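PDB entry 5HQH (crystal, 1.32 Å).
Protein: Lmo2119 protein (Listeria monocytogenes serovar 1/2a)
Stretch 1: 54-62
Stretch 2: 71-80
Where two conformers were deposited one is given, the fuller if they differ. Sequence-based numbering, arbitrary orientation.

Stretch 1, residues 54-62: QDFTVYADL
Stretch 2, residues 71-80: EVKLQVKDVS

The strand around Thr 57 to Tyr 59 runs antiparallel to the one around Gln 75 to Lys 77, their directions 137° apart and their axes 4.7 Å apart at closest approach. Backbone angles are extended in the paired residues (Tyr 59 -146/154, Val 76 -134/132), and 727 Å² of surface is buried between the stretches. The register pairs Thr 57 with Lys 77, Val 58 with Val 76 and Tyr 59 with Gln 75.

Two hydrogen-bonded pairs satisfy four donors and four acceptors. Thr 57 N donates to Lys 77 O and Lys 77 N to Thr 57 O, each at 2.9 Å; Tyr 59 N donates to Gln 75 O and Gln 75 N to Tyr 59 O, again at 2.9 Å. Between them lies the non-hydrogen-bonded pair, Val 58 CA and Val 76 CA 4.5 Å apart, where Val 76 CA approaches Thr 57 O and Val 58 CA approaches Gln 75 O, both at 3.3 Å, as CA-H...O contacts.

The ladder then gives way to water. Water 4 accepts from Asp 61 N (2.9 Å) and donates to Lys 73 O (2.7 Å) and Gln 75 OE1 (3.0 Å), bridging backbones too far apart to bond directly. Water 5 donates to Asp 61 OD2 (2.7 Å) and to Gln 75 OE1 (3.0 Å), so the amide oxygen accepts twice. Gln 75 NE2 donates to water 3 at 2.8 Å; water 3 also lies 2.7 Å from Tyr 59 OH. Tyr 59 OH and Gln 75 NE2 are 3.3 Å apart, but the angle is poor for a hydrogen bond.

Tyr 59 (chi1 64°, p; chi2 -80°) lays its ring along the neighbouring strand. Gln 75 (chi1 m, chi2 t) sets CB over one face, 3.7 Å from the centroid of the Tyr 59 ring, while Lys 77 CG packs 3.5 Å from Tyr 59 CE1. Long side chains suit this face: their aliphatic parts pack against the ring and their polar ends reach water or charge.

At the other end, Thr 57 (m) donates OG1 to Asp 78 OD2 at 2.8 Å. Asp 78 OD2 also accepts from Lys 77 NZ at 3.1 Å in a salt bridge, with Lys 77 p, t, t, p. Asp 78 (59/40, chi1 m) turns the chain, and its O accepts from water 1 (2.9 Å) and water 2 (2.8 Å). Water 1 also donates to Asp 55 OD1 at 2.8 Å.

Val 58 and Val 76, both t, share the opposite face, Val 58 CG2 to Val 76 CG2 4.3 Å; beta-branched valine favours a strand's extended backbone. Apolar side chains extend the packing: Ala 60 CB lies 3.7 Å from Leu 74 CD2, Leu 62 CD2 3.9 Å from Val 72 CB, and Phe 56 CB (chi1 p) 3.9 Å from Val 79 CB. Phe 56, Val 58, Ala 60, Leu 62 and Leu 74 are buried, their side chains having no polar group to satisfy.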

# COMPACT_ATOMS: atom_id res chain seq x y z
N GLN A 54 3.79 12.51 6.45
CA GLN A 54 3.58 11.30 5.65
C GLN A 54 3.81 10.04 6.48
O GLN A 54 4.50 9.11 6.07
CB GLN A 54 4.40 11.31 4.36
CG GLN A 54 3.76 10.48 3.27
CD GLN A 54 4.58 10.41 2.04
OE1 GLN A 54 5.13 9.34 1.73
NE2 GLN A 54 4.69 11.54 1.32
N ASP A 55 3.24 10.06 7.65
CA ASP A 55 3.44 8.97 8.61
C ASP A 55 2.41 7.85 8.50
O ASP A 55 2.45 6.87 9.28
CB ASP A 55 3.62 9.50 10.05
CG ASP A 55 2.48 10.36 10.54
OD1 ASP A 55 1.66 10.87 9.75
OD2 ASP A 55 2.44 10.60 11.75
N PHE A 56 1.50 7.96 7.54
CA PHE A 56 0.59 6.85 7.22
C PHE A 56 1.37 5.87 6.36
O PHE A 56 2.42 6.22 5.80
CB PHE A 56 -0.65 7.32 6.50
CG PHE A 56 -0.37 8.17 5.28
CD1 PHE A 56 -0.21 7.58 4.04
CD2 PHE A 56 -0.26 9.57 5.36
CE1 PHE A 56 0.09 8.34 2.93
CE2 PHE A 56 0.05 10.32 4.26
CZ PHE A 56 0.20 9.71 3.02
N THR A 57 0.86 4.65 6.26
CA THR A 57 1.54 3.56 5.57
C THR A 57 0.62 2.88 4.60
O THR A 57 -0.41 2.37 5.02
CB THR A 57 2.00 2.51 6.59
OG1 THR A 57 2.86 3.15 7.57
CG2 THR A 57 2.70 1.36 5.92
N VAL A 58 0.96 2.90 3.30
CA VAL A 58 0.22 2.17 2.28
C VAL A 58 0.89 0.81 2.14
O VAL A 58 2.11 0.74 2.09
CB VAL A 58 0.25 2.88 0.92
CG1 VAL A 58 -0.54 2.10 -0.12
CG2 VAL A 58 -0.30 4.29 1.05
N TYR A 59 0.08 -0.24 2.13
CA TYR A 59 0.63 -1.58 2.08
C TYR A 59 -0.21 -2.58 1.30
O TYR A 59 -1.43 -2.46 1.20
CB TYR A 59 0.86 -2.12 3.49
CG TYR A 59 -0.37 -2.31 4.37
CD1 TYR A 59 -0.94 -1.23 5.02
CD2 TYR A 59 -0.90 -3.58 4.64
CE1 TYR A 59 -2.03 -1.39 5.85
CE2 TYR A 59 -1.99 -3.73 5.49
CZ TYR A 59 -2.53 -2.63 6.11
OH TYR A 59 -3.59 -2.81 6.98
N ALA A 60 0.50 -3.58 0.78
CA ALA A 60 -0.09 -4.78 0.18
C ALA A 60 0.21 -5.90 1.17
O ALA A 60 1.37 -6.25 1.40
CB ALA A 60 0.52 -5.09 -1.20
N ASP A 61 -0.84 -6.51 1.72
CA ASP A 61 -0.67 -7.62 2.66
C ASP A 61 -0.88 -8.94 1.94
O ASP A 61 -2.00 -9.31 1.58
CB ASP A 61 -1.62 -7.53 3.83
CG ASP A 61 -1.27 -8.51 4.93
OD1 ASP A 61 -0.31 -9.30 4.80
OD2 ASP A 61 -1.93 -8.51 5.97
N LEU A 62 0.23 -9.64 1.72
CA LEU A 62 0.20 -10.92 1.02
C LEU A 62 0.60 -12.06 1.93
O LEU A 62 1.08 -13.10 1.48
CB LEU A 62 1.10 -10.83 -0.20
CG LEU A 62 0.51 -9.84 -1.21
CD1 LEU A 62 1.53 -9.44 -2.24
CD2 LEU A 62 -0.75 -10.40 -1.86
N GLU A 71 -4.29 -10.75 -7.54
CA GLU A 71 -4.48 -9.30 -7.38
C GLU A 71 -4.68 -9.00 -5.91
O GLU A 71 -5.16 -9.84 -5.16
CB GLU A 71 -5.67 -8.83 -8.16
CG GLU A 71 -5.45 -8.89 -9.65
CD GLU A 71 -6.74 -8.82 -10.39
OE1 GLU A 71 -7.43 -7.77 -10.24
OE2 GLU A 71 -7.05 -9.78 -11.11
N VAL A 72 -4.31 -7.79 -5.53
CA VAL A 72 -4.39 -7.38 -4.12
C VAL A 72 -4.81 -5.93 -3.99
O VAL A 72 -4.32 -5.07 -4.70
CB VAL A 72 -3.05 -7.63 -3.37
CG1 VAL A 72 -1.89 -6.83 -3.96
CG2 VAL A 72 -3.18 -7.33 -1.88
N LYS A 73 -5.77 -5.67 -3.09
CA LYS A 73 -6.19 -4.29 -2.82
C LYS A 73 -5.21 -3.67 -1.80
O LYS A 73 -4.90 -4.25 -0.78
CB LYS A 73 -7.60 -4.24 -2.21
CG LYS A 73 -8.11 -2.83 -1.96
CD LYS A 73 -9.53 -2.80 -1.46
CE LYS A 73 -9.92 -1.42 -0.98
NZ LYS A 73 -9.85 -0.37 -2.01
N LEU A 74 -4.77 -2.45 -2.10
CA LEU A 74 -3.88 -1.71 -1.21
C LEU A 74 -4.63 -1.13 -0.03
O LEU A 74 -5.74 -0.66 -0.14
CB LEU A 74 -3.16 -0.61 -2.01
CG LEU A 74 -2.29 -1.13 -3.18
CD1 LEU A 74 -1.58 0.03 -3.80
CD2 LEU A 74 -1.31 -2.21 -2.72
N GLN A 75 -4.00 -1.22 1.14
CA GLN A 75 -4.57 -0.76 2.41
C GLN A 75 -3.78 0.40 2.96
O GLN A 75 -2.64 0.63 2.54
CB GLN A 75 -4.60 -1.92 3.39
CG GLN A 75 -5.50 -3.07 2.98
CD GLN A 75 -5.43 -4.21 3.95
OE1 GLN A 75 -4.76 -5.23 3.71
NE2 GLN A 75 -6.05 -4.03 5.09
N VAL A 76 -4.35 1.08 3.95
CA VAL A 76 -3.68 2.21 4.61
C VAL A 76 -3.84 2.05 6.11
O VAL A 76 -4.93 1.76 6.64
CB VAL A 76 -4.22 3.57 4.18
CG1 VAL A 76 -3.37 4.69 4.80
CG2 VAL A 76 -4.28 3.69 2.67
N LYS A 77 -2.73 2.19 6.83
CA LYS A 77 -2.73 2.14 8.30
C LYS A 77 -1.88 3.29 8.83
O LYS A 77 -1.32 4.07 8.07
CB LYS A 77 -2.26 0.77 8.82
CG LYS A 77 -0.79 0.45 8.58
CD LYS A 77 -0.47 -0.98 9.02
CE LYS A 77 1.02 -1.28 9.06
NZ LYS A 77 1.72 -0.65 10.24
N ASP A 78 -1.84 3.39 10.13
CA ASP A 78 -1.09 4.46 10.82
C ASP A 78 -1.62 5.84 10.39
O ASP A 78 -0.87 6.79 10.18
CB ASP A 78 0.42 4.35 10.60
CG ASP A 78 0.97 2.95 10.85
OD1 ASP A 78 0.57 2.36 11.85
OD2 ASP A 78 1.75 2.45 10.02
N VAL A 79 -2.94 5.93 10.24
CA VAL A 79 -3.59 7.12 9.68
C VAL A 79 -4.74 7.51 10.59
O VAL A 79 -5.41 6.65 11.14
CB VAL A 79 -4.07 6.81 8.23
CG1 VAL A 79 -5.16 5.74 8.20
CG2 VAL A 79 -4.52 8.08 7.52
N SER A 80 -4.93 8.82 10.80
CA SER A 80 -6.00 9.31 11.65
C SER A 80 -7.36 8.76 11.25
O SER A 80 -7.70 8.70 10.07
CB SER A 80 -6.09 10.82 11.58
OG SER A 80 -7.23 11.31 12.27
O HOH W 1 -0.82 9.56 9.25
O HOH W 2 0.81 7.78 12.25
O HOH W 3 -4.92 -5.14 7.42
O HOH W 4 -3.60 -5.81 1.05
O HOH W 5 -4.31 -7.29 5.83